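Local coordinates for protein phosphopantothenoylcysteine decarboxylase (Cryptococcus neoformans, PDB 6EOA) that binds flavin mononucleotide and, as a member of the homooligomeric flavin-containing Cys decarboxylase family, probably decarboxylates phosphopantothenoylcysteine in coenzyme A biosynthesis, at residues S47-A50 / P51-V54; V58-P61 / N62-V65; L123-E126 / L127-W130; H182-T185 / T186-L189; T220-R223 / D224-L228. One frame throughout, in Å; residues are numbered along the deposited sequence.

In the fold
All five contacts are local, within helices or at their ends, and follow one another along the chain of a Rossmann-like flavoprotein built on a parallel sheet. Interactions 1 and 2 share helix 50-59, opening it and leading out of it into strand 63-69; their centres lie about 15 Å apart, and Val54 touches Val65. Interaction 5, at the start of helix 222-237, packs through Trp222 on Lys49, Asp52 and Ile53 of interaction 1. Interaction 3, on helix 123-130, meets interaction 2 where Trp130 reaches Asp64 and Val65. Interaction 4, on helix 183-195, touches none of them. Interactions 1, 2, 3 and 5 thus form one connected group within the subunit, while interactions 3 and 4 lie at its contacts with the second and third subunits.

Interaction 1: residues S47-A50 / P51-V54; sequences SIKA and PDIV
Lys49 O and Ala50 O turn toward Ile53 N and Val54 N at the start of helix 50-59, the helix of the beta-alpha-beta unit that follows strand 35-41 in this Rossmann-like flavoprotein. A 3-10 segment runs into the helix, and Ala50 N, just after it, is satisfied by Ser47 O. The first helical bonds then run i to i+4. Ile53 N reaches Lys49 O at 3.2 Å, in the carbonyl plane, while Val54 N meets Ala50 O at 3.0 Å and almost straight, with an N-H...O angle of 169°. Pro51 has no N-H to give; its CD lies 3.2 Å from Ile48 O. Pro51 O is taken by Ser85 OG, and Ser47 OG bonds to the backbone O of Ser42, a residue of the FMN pocket. On the outer face the Lys49 chain bends at chi2 (-59°) and crosses Asp52. Lys49 NZ remains 4.5 Å from Asp52 OD2, too far for a salt bridge, leaving probably a weak electrostatic attraction; Trp222 packs on both residues. On the buried side, Val54 CG2 rests 3.2 Å from Ala50 O.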
loop_
_atom_site.group_PDB
_atom_site.type_symbol
_atom_site.label_atom_id
_atom_site.label_comp_id
_atom_site.label_asym_id
_atom_site.label_seq_id
_atom_site.Cartn_x
_atom_site.Cartn_y
_atom_site.Cartn_z
ATOM N N SER A 47 9.948 -9.419 15.950
ATOM C CA SER A 47 8.767 -10.279 16.032
ATOM C C SER A 47 9.109 -11.663 16.584
ATOM O O SER A 47 8.223 -12.406 17.002
ATOM C CB SER A 47 8.103 -10.425 14.659
ATOM O OG SER A 47 7.178 -9.383 14.419
ATOM N N ILE A 48 10.393 -12.008 16.567
ATOM C CA ILE A 48 10.867 -13.260 17.148
ATOM C C ILE A 48 10.553 -13.310 18.650
ATOM O O ILE A 48 10.335 -14.383 19.218
ATOM C CB ILE A 48 12.384 -13.440 16.908
ATOM C CG1 ILE A 48 12.658 -13.640 15.418
ATOM C CG2 ILE A 48 12.938 -14.623 17.691
ATOM C CD1 ILE A 48 14.086 -14.051 15.111
ATOM N N LYS A 49 10.501 -12.142 19.281
ATOM C CA LYS A 49 10.197 -12.054 20.707
ATOM C C LYS A 49 8.698 -11.969 21.006
ATOM O O LYS A 49 8.296 -11.913 22.169
ATOM C CB LYS A 49 10.914 -10.850 21.323
ATOM C CG LYS A 49 12.421 -10.907 21.172
ATOM C CD LYS A 49 12.971 -12.165 21.827
ATOM C CE LYS A 49 14.482 -12.240 21.716
ATOM N NZ LYS A 49 15.000 -13.507 22.298
ATOM N N ALA A 50 7.874 -11.954 19.962
ATOM C CA ALA A 50 6.420 -11.929 20.142
ATOM C C ALA A 50 5.899 -13.137 20.939
ATOM O O ALA A 50 5.038 -12.968 21.806
ATOM C CB ALA A 50 5.712 -11.839 18.787
ATOM N N PRO A 51 6.410 -14.359 20.661
ATOM C CA PRO A 51 5.981 -15.483 21.505
ATOM C C PRO A 51 6.351 -15.338 22.988
ATOM O O PRO A 51 5.593 -15.806 23.837
ATOM C CB PRO A 51 6.712 -16.678 20.888
ATOM C CG PRO A 51 6.890 -16.301 19.467
ATOM C CD PRO A 51 7.187 -14.836 19.499
ATOM N N ASP A 52 7.484 -14.709 23.293
ATOM C CA ASP A 52 7.883 -14.497 24.685
ATOM C C ASP A 52 6.934 -13.534 25.396
ATOM O O ASP A 52 6.632 -13.699 26.580
ATOM C CB ASP A 52 9.316 -13.968 24.757
ATOM C CG ASP A 52 10.327 -14.959 24.225
ATOM O OD1 ASP A 52 10.682 -15.900 24.965
ATOM O OD2 ASP A 52 10.762 -14.801 23.064
ATOM N N ILE A 53 6.473 -12.524 24.666
ATOM C CA ILE A 53 5.523 -11.556 25.198
ATOM C C ILE A 53 4.184 -12.226 25.492
ATOM O O ILE A 53 3.624 -12.069 26.579
ATOM C CB ILE A 53 5.312 -10.383 24.219
ATOM C CG1 ILE A 53 6.582 -9.534 24.117
ATOM C CG2 ILE A 53 4.147 -9.523 24.658
ATOM C CD1 ILE A 53 6.512 -8.442 23.065
ATOM N N VAL A 54 3.684 -12.983 24.521
ATOM C CA VAL A 54 2.412 -13.679 24.665
ATOM C C VAL A 54 2.457 -14.657 25.836
ATOM O O VAL A 54 1.519 -14.729 26.632
ATOM C CB VAL A 54 2.037 -14.433 23.376
ATOM C CG1 VAL A 54 0.759 -15.236 23.574
ATOM C CG2 VAL A 54 1.884 -13.456 22.220
#

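Interaction 2: residues V58-P61 / N62-V65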
loop_
_atom_site.group_PDB
_atom_site.type_symbol
_atom_site.label_atom_id
_atom_site.label_comp_id
_atom_site.label_asym_id
_atom_site.label_seq_id
_atom_site.Cartn_x
_atom_site.Cartn_y
_atom_site.Cartn_z
ATOM N N VAL A 58 -0.015 -14.387 29.034
ATOM C CA VAL A 58 -0.875 -15.514 29.400
ATOM C C VAL A 58 -0.700 -15.873 30.873
ATOM O O VAL A 58 -1.678 -15.986 31.618
ATOM C CB VAL A 58 -0.581 -16.768 28.544
ATOM C CG1 VAL A 58 -1.277 -17.993 29.138
ATOM C CG2 VAL A 58 -1.009 -16.551 27.096
ATOM N N LYS A 59 0.553 -16.036 31.288
ATOM C CA LYS A 59 0.879 -16.425 32.655
ATOM C C LYS A 59 0.418 -15.380 33.666
ATOM O O LYS A 59 0.086 -15.714 34.804
ATOM C CB LYS A 59 2.386 -16.659 32.796
ATOM C CG LYS A 59 2.830 -17.091 34.189
ATOM C CD LYS A 59 4.263 -16.660 34.457
ATOM C CE LYS A 59 4.431 -15.168 34.196
ATOM N NZ LYS A 59 5.788 -14.829 33.680
ATOM N N SER A 60 0.403 -14.116 33.247
ATOM C CA SER A 60 -0.061 -13.032 34.106
ATOM C C SER A 60 -1.526 -13.262 34.467
ATOM O O SER A 60 -2.367 -13.415 33.585
ATOM C CB SER A 60 0.126 -11.678 33.420
ATOM O OG SER A 60 0.124 -10.623 34.368
ATOM N N PRO A 61 -1.828 -13.291 35.774
ATOM C CA PRO A 61 -3.110 -13.746 36.337
ATOM C C PRO A 61 -4.380 -13.097 35.762
ATOM O O PRO A 61 -5.303 -13.829 35.404
ATOM C CB PRO A 61 -2.973 -13.411 37.834
ATOM C CG PRO A 61 -1.786 -12.492 37.942
ATOM C CD PRO A 61 -0.882 -12.893 36.829
ATOM N N ASN A 62 -4.438 -11.770 35.685
ATOM C CA ASN A 62 -5.671 -11.090 35.280
ATOM C C ASN A 62 -5.577 -10.412 33.921
ATOM O O ASN A 62 -6.241 -9.404 33.674
ATOM C CB ASN A 62 -6.079 -10.054 36.330
ATOM C CG ASN A 62 -6.439 -10.685 37.662
ATOM O OD1 ASN A 62 -5.976 -10.244 38.715
ATOM N ND2 ASN A 62 -7.273 -11.720 37.623
ATOM N N ILE A 63 -4.753 -10.970 33.041
ATOM C CA ILE A 63 -4.565 -10.409 31.712
ATOM C C ILE A 63 -4.796 -11.468 30.641
ATOM O O ILE A 63 -4.265 -12.577 30.729
ATOM C CB ILE A 63 -3.144 -9.817 31.539
ATOM C CG1 ILE A 63 -2.863 -8.758 32.612
ATOM C CG2 ILE A 63 -2.966 -9.230 30.140
ATOM C CD1 ILE A 63 -1.449 -8.211 32.581
ATOM N N ASP A 64 -5.596 -11.122 29.637
ATOM C CA ASP A 64 -5.753 -11.960 28.453
ATOM C C ASP A 64 -5.132 -11.268 27.250
ATOM O O ASP A 64 -5.062 -10.039 27.197
ATOM C CB ASP A 64 -7.225 -12.270 28.178
ATOM C CG ASP A 64 -7.820 -13.224 29.197
ATOM O OD1 ASP A 64 -7.062 -14.023 29.795
ATOM O OD2 ASP A 64 -9.051 -13.173 29.401
ATOM N N VAL A 65 -4.681 -12.056 26.281
ATOM C CA VAL A 65 -4.032 -11.491 25.109
ATOM C C VAL A 65 -4.558 -12.101 23.816
ATOM O O VAL A 65 -4.771 -13.311 23.719
ATOM C CB VAL A 65 -2.493 -11.665 25.182
ATOM C CG1 VAL A 65 -2.114 -13.134 25.332
ATOM C CG2 VAL A 65 -1.821 -11.047 23.967
#
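Val58 and Val65 are brought together by different first torsions across the helix-to-strand connection of a beta-alpha-beta unit, strand 35-41, helix 50-59, strand 63-69. In Val58, chi1 of 168° sets CG2 opposite the carbonyl carbon; in Val65, chi1 of 57° places CG1 between the backbone N and the carbonyl carbon. The two methyls meet at 4.0 Å (Val58 CG2 to Val65 CG1), with the side chains crossing at about a right angle. This apolar touch joins the last turn of the helix to the beginning of the strand. Val65, a strand residue, also packs on Val54 and Leu57 of helix 50-59 and so belongs to the layer between helix and sheet. Val58 also touches the loop residues Leu90 and Val103.

The reversal is made by a type I beta turn from Ser60 to Ile63. Ser60 is the first residue to leave helical backbone angles, and Pro61 and Asn62 occupy the two middle positions at the exposed corner. The turn is closed only weakly: Ile63 N lies 3.5 Å from Ser60 O, although the approach is fairly straight at 160°. Backbone bonds between Asn62 and Phe35, and between Asp64 and both Phe35 and Val37, pair the new strand with parallel strand 35-41.

The Ser60 side chain points toward the strand, and its hydroxyl is hydrogen-bonded to Glu230 of helix 222-237. The same helix packs on Ile63 through Glu230 and Ala233. Ile63 extends its delta methyl back over the serine, bringing CD1 within 3.4 Å of Ser60 OG.

Interaction 3: residues L123-E126 / L127-W130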
loop_
_atom_site.group_PDB
_atom_site.type_symbol
_atom_site.label_atom_id
_atom_site.label_comp_id
_atom_site.label_asym_id
_atom_site.label_seq_id
_atom_site.Cartn_x
_atom_site.Cartn_y
_atom_site.Cartn_z
ATOM N N LEU A 123 -14.206 -8.944 11.968
ATOM C CA LEU A 123 -13.158 -9.279 12.930
ATOM C C LEU A 123 -12.504 -8.060 13.585
ATOM O O LEU A 123 -12.376 -8.015 14.810
ATOM C CB LEU A 123 -12.081 -10.138 12.266
ATOM C CG LEU A 123 -10.943 -10.581 13.189
ATOM C CD1 LEU A 123 -11.488 -11.319 14.413
ATOM C CD2 LEU A 123 -9.937 -11.446 12.444
ATOM N N HIS A 124 -12.100 -7.070 12.789
ATOM C CA HIS A 124 -11.385 -5.926 13.355
ATOM C C HIS A 124 -12.312 -5.070 14.220
ATOM O O HIS A 124 -11.846 -4.306 15.068
ATOM C CB HIS A 124 -10.726 -5.079 12.251
ATOM C CG HIS A 124 -11.690 -4.346 11.371
ATOM N ND1 HIS A 124 -12.015 -4.777 10.103
ATOM C CD2 HIS A 124 -12.375 -3.193 11.562
ATOM C CE1 HIS A 124 -12.870 -3.930 9.556
ATOM N NE2 HIS A 124 -13.107 -2.962 10.422
ATOM N N ILE A 125 -13.617 -5.208 14.013
ATOM C CA ILE A 125 -14.596 -4.551 14.876
ATOM C C ILE A 125 -14.694 -5.299 16.203
ATOM O O ILE A 125 -14.688 -4.689 17.271
ATOM C CB ILE A 125 -15.991 -4.477 14.216
ATOM C CG1 ILE A 125 -15.944 -3.602 12.960
ATOM C CG2 ILE A 125 -17.024 -3.936 15.197
ATOM C CD1 ILE A 125 -15.415 -2.202 13.202
ATOM N N GLU A 126 -14.770 -6.625 16.128
ATOM C CA GLU A 126 -14.820 -7.459 17.325
ATOM C C GLU A 126 -13.583 -7.260 18.201
ATOM O O GLU A 126 -13.678 -7.230 19.429
ATOM C CB GLU A 126 -14.952 -8.936 16.948
ATOM C CG GLU A 126 -16.156 -9.261 16.078
ATOM C CD GLU A 126 -17.479 -8.986 16.772
ATOM O OE1 GLU A 126 -18.083 -9.946 17.298
ATOM O OE2 GLU A 126 -17.922 -7.816 16.779
ATOM N N LEU A 127 -12.426 -7.123 17.561
ATOM C CA LEU A 127 -11.169 -6.943 18.279
ATOM C C LEU A 127 -11.092 -5.568 18.936
ATOM O O LEU A 127 -10.544 -5.426 20.031
ATOM C CB LEU A 127 -9.982 -7.149 17.333
ATOM C CG LEU A 127 -9.626 -8.603 17.022
ATOM C CD1 LEU A 127 -8.677 -8.688 15.843
ATOM C CD2 LEU A 127 -9.010 -9.273 18.248
ATOM N N ARG A 128 -11.643 -4.558 18.267
ATOM C CA ARG A 128 -11.680 -3.207 18.819
ATOM C C ARG A 128 -12.518 -3.145 20.091
ATOM O O ARG A 128 -12.139 -2.495 21.066
ATOM C CB ARG A 128 -12.237 -2.220 17.799
ATOM C CG ARG A 128 -12.572 -0.872 18.410
ATOM C CD ARG A 128 -13.652 -0.168 17.630
ATOM N NE ARG A 128 -14.996 -0.617 17.970
ATOM C CZ ARG A 128 -16.071 -0.333 17.244
ATOM N NH1 ARG A 128 -15.944 0.388 16.136
ATOM N NH2 ARG A 128 -17.268 -0.771 17.617
ATOM N N ARG A 129 -13.666 -3.814 20.064
ATOM C CA ARG A 129 -14.562 -3.864 21.215
ATOM C C ARG A 129 -13.899 -4.568 22.392
ATOM O O ARG A 129 -13.958 -4.102 23.531
ATOM C CB ARG A 129 -15.865 -4.576 20.846
ATOM C CG ARG A 129 -16.668 -3.877 19.761
ATOM C CD ARG A 129 -17.922 -4.660 19.391
ATOM N NE ARG A 129 -18.760 -3.933 18.440
ATOM C CZ ARG A 129 -19.631 -4.510 17.616
ATOM N NH1 ARG A 129 -19.774 -5.828 17.617
ATOM N NH2 ARG A 129 -20.352 -3.769 16.784
ATOM N N TRP A 130 -13.262 -5.693 22.084
ATOM C CA TRP A 130 -12.600 -6.548 23.060
ATOM C C TRP A 130 -11.447 -5.850 23.783
ATOM O O TRP A 130 -11.347 -5.904 25.012
ATOM C CB TRP A 130 -12.087 -7.811 22.352
ATOM C CG TRP A 130 -11.531 -8.873 23.255
ATOM C CD1 TRP A 130 -12.233 -9.854 23.891
ATOM C CD2 TRP A 130 -10.153 -9.079 23.596
ATOM N NE1 TRP A 130 -11.381 -10.649 24.619
ATOM C CE2 TRP A 130 -10.098 -10.195 24.454
ATOM C CE3 TRP A 130 -8.963 -8.424 23.265
ATOM C CZ2 TRP A 130 -8.901 -10.671 24.987
ATOM C CZ3 TRP A 130 -7.774 -8.897 23.795
ATOM C CH2 TRP A 130 -7.752 -10.010 24.644
#
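Leu123 and Leu127 meet one turn apart on helix 123-130, Leu123 CG 4.0 Å from Leu127 CD1, the two side chains crossing at a slant. Four successive i to i+4 backbone bonds hold this short helix. Leu127 N to Leu123 O is the shortest at 2.9 Å; the bond from Arg128 N to His124 O is the most askew, its donor standing 47° out of the carbonyl plane. Leu127 and Ile125 are the buried part. Ile125 meets both arginines: CG2 lies 3.5 Å above the centre of the Arg129 guanidinium and, farther off, over the rim of that of Arg128, while CD1 approaches Arg128 NH1. By contrast, the Arg129 end is exposed. There Glu126 bends at chi2 (-63°) so that OE2 reaches Arg129 NH1 at 2.8 Å, a one-point salt bridge with carboxylate and guanidinium planes 75° apart.

His124 touches a bound FMN and packs on Met179 of the second subunit, while Asn176 of that subunit meets Ile125 and Arg128. Within the chain, helix 155-162 packs against Leu123, His124 and Arg128; Leu127 rests on strand 63-69, and Trp130 bridges that strand and strand 35-41.

Interaction 4: residues H182-T185 / T186-L189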
loop_
_atom_site.group_PDB
_atom_site.type_symbol
_atom_site.label_atom_id
_atom_site.label_comp_id
_atom_site.label_asym_id
_atom_site.label_seq_id
_atom_site.Cartn_x
_atom_site.Cartn_y
_atom_site.Cartn_z
ATOM N N HIS A 182 15.958 7.916 9.178
ATOM C CA HIS A 182 15.307 8.494 8.003
ATOM C C HIS A 182 14.429 9.681 8.408
ATOM O O HIS A 182 13.817 9.674 9.476
ATOM C CB HIS A 182 14.480 7.423 7.284
ATOM C CG HIS A 182 14.065 7.793 5.896
ATOM N ND1 HIS A 182 12.905 8.487 5.623
ATOM C CD2 HIS A 182 14.641 7.541 4.696
ATOM C CE1 HIS A 182 12.792 8.653 4.319
ATOM N NE2 HIS A 182 13.833 8.088 3.732
ATOM N N ARG A 183 14.378 10.695 7.552
ATOM C CA ARG A 183 13.682 11.937 7.866
ATOM C C ARG A 183 12.196 11.739 8.140
ATOM O O ARG A 183 11.599 12.477 8.932
ATOM C CB ARG A 183 13.858 12.942 6.726
ATOM C CG ARG A 183 13.469 14.366 7.089
ATOM C CD ARG A 183 14.604 15.325 6.770
ATOM N NE ARG A 183 14.254 16.717 7.039
ATOM C CZ ARG A 183 14.625 17.740 6.275
ATOM N NH1 ARG A 183 15.356 17.526 5.189
ATOM N NH2 ARG A 183 14.264 18.976 6.595
ATOM N N LEU A 184 11.603 10.742 7.490
ATOM C CA LEU A 184 10.162 10.534 7.568
ATOM C C LEU A 184 9.736 9.818 8.843
ATOM O O LEU A 184 8.560 9.839 9.208
ATOM C CB LEU A 184 9.684 9.749 6.351
ATOM C CG LEU A 184 9.898 10.466 5.017
ATOM C CD1 LEU A 184 9.401 9.624 3.866
ATOM C CD2 LEU A 184 9.208 11.821 5.030
ATOM N N THR A 185 10.689 9.182 9.515
ATOM C CA THR A 185 10.401 8.471 10.754
ATOM C C THR A 185 9.894 9.418 11.834
ATOM O O THR A 185 8.864 9.171 12.461
ATOM C CB THR A 185 11.642 7.737 11.277
ATOM O OG1 THR A 185 12.006 6.702 10.357
ATOM C CG2 THR A 185 11.360 7.122 12.644
ATOM N N THR A 186 10.625 10.507 12.045
ATOM C CA THR A 186 10.274 11.472 13.076
ATOM C C THR A 186 8.983 12.212 12.737
ATOM O O THR A 186 8.223 12.585 13.627
ATOM C CB THR A 186 11.403 12.491 13.287
ATOM O OG1 THR A 186 11.694 13.145 12.045
ATOM C CG2 THR A 186 12.656 11.787 13.783
ATOM N N ARG A 187 8.738 12.423 11.448
ATOM C CA ARG A 187 7.493 13.041 11.005
ATOM C C ARG A 187 6.294 12.113 11.238
ATOM O O ARG A 187 5.187 12.577 11.508
ATOM C CB ARG A 187 7.582 13.429 9.529
ATOM C CG ARG A 187 6.311 14.050 8.967
ATOM C CD ARG A 187 6.477 14.455 7.508
ATOM N NE ARG A 187 7.431 15.549 7.348
ATOM C CZ ARG A 187 7.875 15.994 6.176
ATOM N NH1 ARG A 187 7.458 15.436 5.045
ATOM N NH2 ARG A 187 8.743 16.997 6.135
ATOM N N HIS A 188 6.517 10.805 11.136
ATOM C CA HIS A 188 5.451 9.829 11.364
ATOM C C HIS A 188 5.225 9.596 12.853
ATOM O O HIS A 188 4.084 9.423 13.294
ATOM C CB HIS A 188 5.763 8.503 10.669
ATOM C CG HIS A 188 5.775 8.592 9.175
ATOM N ND1 HIS A 188 6.257 7.582 8.371
ATOM C CD2 HIS A 188 5.370 9.578 8.337
ATOM C CE1 HIS A 188 6.148 7.939 7.103
ATOM N NE2 HIS A 188 5.610 9.145 7.056
ATOM N N LEU A 189 6.310 9.582 13.623
ATOM C CA LEU A 189 6.204 9.494 15.074
ATOM C C LEU A 189 5.437 10.699 15.596
ATOM O O LEU A 189 4.666 10.588 16.543
ATOM C CB LEU A 189 7.586 9.420 15.734
ATOM C CG LEU A 189 8.422 8.154 15.529
ATOM C CD1 LEU A 189 9.793 8.320 16.183
ATOM C CD2 LEU A 189 7.706 6.923 16.077
#
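Leu184 O lies under the ring of His188 in the first turns of helix 183-195, whose N-terminus is capped by His182. The carbonyl oxygen sits 3.1 Å from the ring plane, displaced toward its rim, and also accepts the backbone bond from His188 N at 3.0 Å. Thus one oxygen meets both the N-H and the face of the same residue. His188 N has a second, weak bond to Thr185 O, which is gripped more firmly by Leu189 N at 2.8 Å. The side chains of Thr185 and Leu189 lie side by side and point the same way, CG2 of Thr185 4.1 Å from CD1 of Leu189. With chi1 of 57°, Thr186 swings OG1 back toward the preceding turn, where it gives a weak bond to Arg183 O at 3.2 Å.

One step out, Thr185 OG1 is held by Met179 O and by Arg161 of the third subunit. Leu144, Ala145 and Ala148 of helix 141-149 pack on the His188 side chain. The arginines face the same neighbour: Arg187 forms a salt bridge with Asp195 of the third subunit, and Arg183 gives a hydrogen bond to the backbone O of that Asp195. This helix start is therefore part of the trimer interface. The cap itself is a ring nitrogen: Leu184 N reaches His182 ND1 at 3.2 Å, nearly straight at 166° but tilted 26° from the ring plane.

Interaction 5: residues T220-R223 / D224-L228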
loop_
_atom_site.group_PDB
_atom_site.type_symbol
_atom_site.label_atom_id
_atom_site.label_comp_id
_atom_site.label_asym_id
_atom_site.label_seq_id
_atom_site.Cartn_x
_atom_site.Cartn_y
_atom_site.Cartn_z
ATOM N N THR A 220 12.293 -1.733 22.248
ATOM C CA THR A 220 12.278 -1.815 23.699
ATOM C C THR A 220 12.272 -3.286 24.082
ATOM O O THR A 220 11.529 -4.072 23.490
ATOM C CB THR A 220 11.049 -1.114 24.292
ATOM O OG1 THR A 220 10.953 0.218 23.769
ATOM C CG2 THR A 220 11.131 -1.072 25.812
ATOM N N ASP A 221 13.116 -3.665 25.039
ATOM C CA ASP A 221 13.224 -5.065 25.432
ATOM C C ASP A 221 11.849 -5.625 25.790
ATOM O O ASP A 221 11.059 -4.959 26.458
ATOM C CB ASP A 221 14.193 -5.233 26.602
ATOM C CG ASP A 221 14.502 -6.687 26.888
ATOM O OD1 ASP A 221 15.369 -7.259 26.191
ATOM O OD2 ASP A 221 13.877 -7.259 27.805
ATOM N N TRP A 222 11.561 -6.836 25.323
ATOM C CA TRP A 222 10.221 -7.396 25.443
ATOM C C TRP A 222 9.770 -7.516 26.899
ATOM O O TRP A 222 8.579 -7.415 27.196
ATOM C CB TRP A 222 10.144 -8.759 24.748
ATOM C CG TRP A 222 10.908 -9.859 25.424
ATOM C CD1 TRP A 222 12.197 -10.234 25.181
ATOM C CD2 TRP A 222 10.419 -10.741 26.442
ATOM N NE1 TRP A 222 12.544 -11.289 25.990
ATOM C CE2 TRP A 222 11.471 -11.618 26.775
ATOM C CE3 TRP A 222 9.195 -10.870 27.107
ATOM C CZ2 TRP A 222 11.337 -12.611 27.745
ATOM C CZ3 TRP A 222 9.064 -11.857 28.069
ATOM C CH2 TRP A 222 10.130 -12.714 28.379
ATOM N N ARG A 223 10.718 -7.715 27.807
ATOM C CA ARG A 223 10.391 -7.775 29.228
ATOM C C ARG A 223 9.941 -6.404 29.719
ATOM O O ARG A 223 9.061 -6.294 30.572
ATOM C CB ARG A 223 11.585 -8.273 30.042
ATOM C CG ARG A 223 12.003 -9.686 29.694
ATOM C CD ARG A 223 13.327 -10.052 30.340
ATOM N NE ARG A 223 14.052 -11.030 29.534
ATOM C CZ ARG A 223 14.980 -10.715 28.634
ATOM N NH1 ARG A 223 15.305 -9.443 28.431
ATOM N NH2 ARG A 223 15.588 -11.670 27.942
ATOM N N ASP A 224 10.548 -5.357 29.172
ATOM C CA ASP A 224 10.139 -4.002 29.505
ATOM C C ASP A 224 8.743 -3.739 28.958
ATOM O O ASP A 224 7.919 -3.121 29.629
ATOM C CB ASP A 224 11.142 -2.984 28.965
ATOM C CG ASP A 224 12.499 -3.095 29.639
ATOM O OD1 ASP A 224 12.552 -3.572 30.793
ATOM O OD2 ASP A 224 13.511 -2.708 29.016
ATOM N N ILE A 225 8.479 -4.229 27.750
ATOM C CA ILE A 225 7.151 -4.132 27.146
ATOM C C ILE A 225 6.080 -4.730 28.045
ATOM O O ILE A 225 5.033 -4.122 28.271
ATOM C CB ILE A 225 7.083 -4.851 25.786
ATOM C CG1 ILE A 225 8.212 -4.380 24.874
ATOM C CG2 ILE A 225 5.730 -4.616 25.128
ATOM C CD1 ILE A 225 8.080 -2.950 24.483
ATOM N N VAL A 226 6.350 -5.931 28.550
ATOM C CA VAL A 226 5.395 -6.647 29.386
ATOM C C VAL A 226 5.093 -5.870 30.665
ATOM O O VAL A 226 3.935 -5.758 31.068
ATOM C CB VAL A 226 5.907 -8.057 29.751
ATOM C CG1 VAL A 226 4.996 -8.712 30.780
ATOM C CG2 VAL A 226 6.007 -8.922 28.509
ATOM N N SER A 227 6.130 -5.321 31.290
ATOM C CA SER A 227 5.949 -4.589 32.539
ATOM C C SER A 227 5.279 -3.238 32.285
ATOM O O SER A 227 4.595 -2.709 33.161
ATOM C CB SER A 227 7.284 -4.398 33.269
ATOM O OG SER A 227 8.007 -3.294 32.756
ATOM N N LEU A 228 5.478 -2.678 31.094
ATOM C CA LEU A 228 4.723 -1.494 30.698
ATOM C C LEU A 228 3.248 -1.863 30.633
ATOM O O LEU A 228 2.391 -1.129 31.123
ATOM C CB LEU A 228 5.188 -0.945 29.346
ATOM C CG LEU A 228 6.600 -0.359 29.231
ATOM C CD1 LEU A 228 6.766 0.376 27.904
ATOM C CD2 LEU A 228 6.936 0.551 30.407
#
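Thr220 packs against the first turn of helix 222-237: its CB is pressed to 3.5 Å from Ile225 CD1, tighter than usual, and its CG2 touches Asp224 CB at 3.7 Å. Its hydroxyl is engaged elsewhere, by Ser201. Asp221 is the N-cap. A chi1 of -171° carries the carboxylate away from the backbone N, and OD2 accepts Arg223 N at 3.2 Å from above the carboxylate plane. Its backbone O takes Ile225 N at 3.0 Å, and Asp224 N only weakly. Trp222 lies alongside Val226, with CG2 of Val226 4.0 Å from Trp222 CE3 at the ring edge; the Trp222 side chain also packs on Ile53 and Ala56 of helix 50-59. Arg223 runs extended over the indole face, setting CG 3.5 Å above the centre of the ring, while the indole NE1 lies over one face of the guanidinium. From there NH1 reaches Asp221 OD2 at 2.7 Å in a salt bridge. One carboxylate oxygen thus serves both the backbone N-H and the side chain of Arg223. Such a negative cap would be expected to interact favourably with the helix dipole, and Arg223 probably offsets the charge of Asp221, easing its repulsion with the Asp224 carboxylate.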